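Local atomic coordinates of death on curing protein (Enterobacteria phage P1, PDB entry 3DD7), a protein that is the Fic/DOC-family toxin of phage P1, probably blocking translation, and is inhibited by its antitoxin partner Phd through fold complementation. Residues 54-59 / 109-114. The protein carries 2 engineered substitutions. Sequence-based numbering, arbitrary orientation.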
ATOM      1  N   VAL A  54      -9.148   0.991   6.490  1.00 18.89           N
ATOM      2  CA  VAL A  54      -7.757   0.967   6.949  1.00 18.13           C
ATOM      3  C   VAL A  54      -6.797   0.674   5.789  1.00 17.35           C
ATOM      4  O   VAL A  54      -5.837   1.410   5.603  1.00 17.10           O
ATOM      5  CB  VAL A  54      -7.536   0.016   8.142  1.00 16.69           C
ATOM      6  CG1 VAL A  54      -6.112   0.163   8.684  1.00 19.12           C
ATOM      7  CG2 VAL A  54      -8.550   0.335   9.266  1.00 17.93           C
ATOM      8  N   SER A  55      -7.070  -0.375   5.003  1.00 16.79           N
ATOM      9  CA  SER A  55      -6.246  -0.676   3.828  0.50 15.91           C
ATOM     10  C   SER A  55      -6.135   0.537   2.913  1.00 16.48           C
ATOM     11  O   SER A  55      -5.047   0.873   2.438  1.00 16.82           O
ATOM     12  CB  SER A  55      -6.803  -1.867   3.043  0.50 15.68           C
ATOM     13  OG  SER A  55      -6.016  -2.133   1.893  0.50 10.17           O
ATOM     14  N   ALA A  56      -7.262   1.194   2.676  1.00 16.48           N
ATOM     15  CA  ALA A  56      -7.282   2.401   1.840  1.00 16.56           C
ATOM     16  C   ALA A  56      -6.395   3.523   2.412  1.00 17.18           C
ATOM     17  O   ALA A  56      -5.757   4.253   1.645  1.00 17.23           O
ATOM     18  CB  ALA A  56      -8.703   2.896   1.654  1.00 16.77           C
ATOM     19  N   THR A  57      -6.386   3.666   3.739  1.00 17.67           N
ATOM     20  CA  THR A  57      -5.614   4.719   4.410  1.00 17.78           C
ATOM     21  C   THR A  57      -4.122   4.455   4.185  1.00 17.49           C
ATOM     22  O   THR A  57      -3.370   5.376   3.825  1.00 17.98           O
ATOM     23  CB  THR A  57      -5.966   4.821   5.923  1.00 18.23           C
ATOM     24  OG1 THR A  57      -7.385   4.904   6.081  1.00 17.41           O
ATOM     25  CG2 THR A  57      -5.362   6.067   6.550  1.00 17.50           C
ATOM     26  N   TYR A  58      -3.697   3.195   4.347  1.00 17.99           N
ATOM     27  CA  TYR A  58      -2.319   2.828   3.981  1.00 18.30           C
ATOM     28  C   TYR A  58      -2.025   3.135   2.516  1.00 17.96           C
ATOM     29  O   TYR A  58      -0.975   3.701   2.195  1.00 18.41           O
ATOM     30  CB  TYR A  58      -2.024   1.355   4.216  1.00 18.67           C
ATOM     31  CG  TYR A  58      -1.684   0.998   5.649  1.00 17.94           C
ATOM     32  CD1 TYR A  58      -0.396   1.201   6.160  1.00 18.26           C
ATOM     33  CD2 TYR A  58      -2.649   0.459   6.484  1.00 18.88           C
ATOM     34  CE1 TYR A  58      -0.088   0.869   7.479  1.00 18.29           C
ATOM     35  CE2 TYR A  58      -2.354   0.096   7.798  1.00 18.84           C
ATOM     36  CZ  TYR A  58      -1.074   0.315   8.296  1.00 20.30           C
ATOM     37  OH  TYR A  58      -0.778  -0.029   9.601  1.00 18.03           O
ATOM     38  N   LEU A  59      -2.928   2.728   1.628  1.00 17.86           N
ATOM     39  CA  LEU A  59      -2.714   2.934   0.215  1.00 17.27           C
ATOM     40  C   LEU A  59      -2.551   4.427  -0.100  1.00 17.22           C
ATOM     41  O   LEU A  59      -1.554   4.833  -0.703  1.00 17.00           O
ATOM     42  CB  LEU A  59      -3.842   2.312  -0.612  1.00 17.89           C
ATOM     43  CG  LEU A  59      -3.573   2.144  -2.110  1.00 17.06           C
ATOM     44  CD1 LEU A  59      -4.441   1.028  -2.746  1.00 17.86           C
ATOM     45  CD2 LEU A  59      -3.762   3.478  -2.870  1.00 18.18           C
ATOM     46  N   ILE A 109      -8.604  10.324  -6.180  1.00 23.87           N
ATOM     47  CA  ILE A 109      -9.458   9.362  -5.507  1.00 23.38           C
ATOM     48  C   ILE A 109      -9.185   9.414  -4.003  1.00 22.68           C
ATOM     49  O   ILE A 109      -8.044   9.271  -3.578  1.00 22.99           O
ATOM     50  CB  ILE A 109      -9.227   7.937  -6.070  1.00 23.26           C
ATOM     51  CG1 ILE A 109      -9.339   7.949  -7.612  1.00 22.72           C
ATOM     52  CG2 ILE A 109     -10.189   6.946  -5.426  1.00 22.46           C
ATOM     53  CD1 ILE A 109      -9.011   6.590  -8.286  1.00 23.10           C
ATOM     54  N   SER A 110     -10.238   9.648  -3.220  1.00 21.90           N
ATOM     55  CA  SER A 110     -10.155   9.756  -1.767  1.00 21.32           C
ATOM     56  C   SER A 110      -9.927   8.390  -1.123  1.00 20.63           C
ATOM     57  O   SER A 110     -10.132   7.356  -1.745  1.00 20.29           O
ATOM     58  CB  SER A 110     -11.475  10.327  -1.228  1.00 21.43           C
ATOM     59  OG  SER A 110     -12.491   9.327  -1.230  1.00 22.10           O
ATOM     60  N   VAL A 111      -9.550   8.405   0.151  1.00 20.54           N
ATOM     61  CA  VAL A 111      -9.509   7.206   0.982  1.00 19.83           C
ATOM     62  C   VAL A 111     -10.851   6.444   0.932  1.00 19.70           C
ATOM     63  O   VAL A 111     -10.860   5.256   0.641  1.00 19.16           O
ATOM     64  CB  VAL A 111      -9.080   7.553   2.439  1.00 19.82           C
ATOM     65  CG1 VAL A 111      -9.246   6.349   3.388  1.00 20.57           C
ATOM     66  CG2 VAL A 111      -7.629   8.028   2.457  1.00 21.42           C
ATOM     67  N   SER A 112     -11.966   7.136   1.191  1.00 19.37           N
ATOM     68  CA  SER A 112     -13.302   6.532   1.164  0.50 19.59           C
ATOM     69  C   SER A 112     -13.553   5.807  -0.164  1.00 19.79           C
ATOM     70  O   SER A 112     -14.047   4.671  -0.202  1.00 19.96           O
ATOM     71  CB  SER A 112     -14.365   7.618   1.393  0.50 19.93           C
ATOM     72  OG  SER A 112     -15.673   7.083   1.358  0.50 19.07           O
ATOM     73  N   SER A 113     -13.211   6.476  -1.260  1.00 19.24           N
ATOM     74  CA  SER A 113     -13.436   5.904  -2.580  1.00 19.40           C
ATOM     75  C   SER A 113     -12.513   4.698  -2.844  1.00 19.01           C
ATOM     76  O   SER A 113     -12.939   3.690  -3.428  1.00 19.34           O
ATOM     77  CB  SER A 113     -13.298   7.001  -3.631  1.00 19.48           C
ATOM     78  OG  SER A 113     -14.218   8.061  -3.349  1.00 19.79           O
ATOM     79  N   VAL A 114     -11.254   4.801  -2.425  1.00 18.17           N
ATOM     80  CA  VAL A 114     -10.344   3.658  -2.534  1.00 18.08           C
ATOM     81  C   VAL A 114     -10.894   2.469  -1.737  1.00 19.08           C
ATOM     82  O   VAL A 114     -10.939   1.328  -2.232  1.00 19.55           O
ATOM     83  CB  VAL A 114      -8.889   4.010  -2.111  1.00 17.26           C
ATOM     84  CG1 VAL A 114      -8.043   2.752  -2.124  1.00 17.91           C
ATOM     85  CG2 VAL A 114      -8.306   5.018  -3.101  1.00 17.05           C
TER
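A56 lies against the first turn of helix 111-122, its methyl group set between V111 and V114. The small side chain lets the backbones close in, the CA atoms of A56 and V111 coming within 5.4 Å. From A56 CB it is 3.4 Å to V111 O, so the methyl rests on the backbone carbonyl of V111 as well as on side chains. V114 supplies the other side: its CG1, placed anti to the backbone N (chi1 175°), is 3.8 Å from A56 CB and also reaches L59 CD1 at 4.0 Å. V111 CG1 approaches T57 from the opposite end of the contact, 3.6 Å from OG1. That hydroxyl donates to E53 O, one turn back in its own helix, so its hydrogen is engaged there while the oxygen lies against the valine methyl.

No hydrogen bond joins the two segments; apolar packing carries the contact. A56, L59 and V114 are buried, whereas V111 is partly exposed and marks the more open side. On the outer face of the turn S112 is exposed, and S110 is the N-cap: its OG accepts from S113 N at 2.9 Å, nearly straight at 163°, and caps the N-terminal end of the helix that carries both valines. Farther in, V114 and L59 both touch A104 of helix 97-105. L59 also meets A80 of helix 72-86 and T57 touches V39 of helix 31-45, so helix 51-65 packs against these two as well as against helix 111-122.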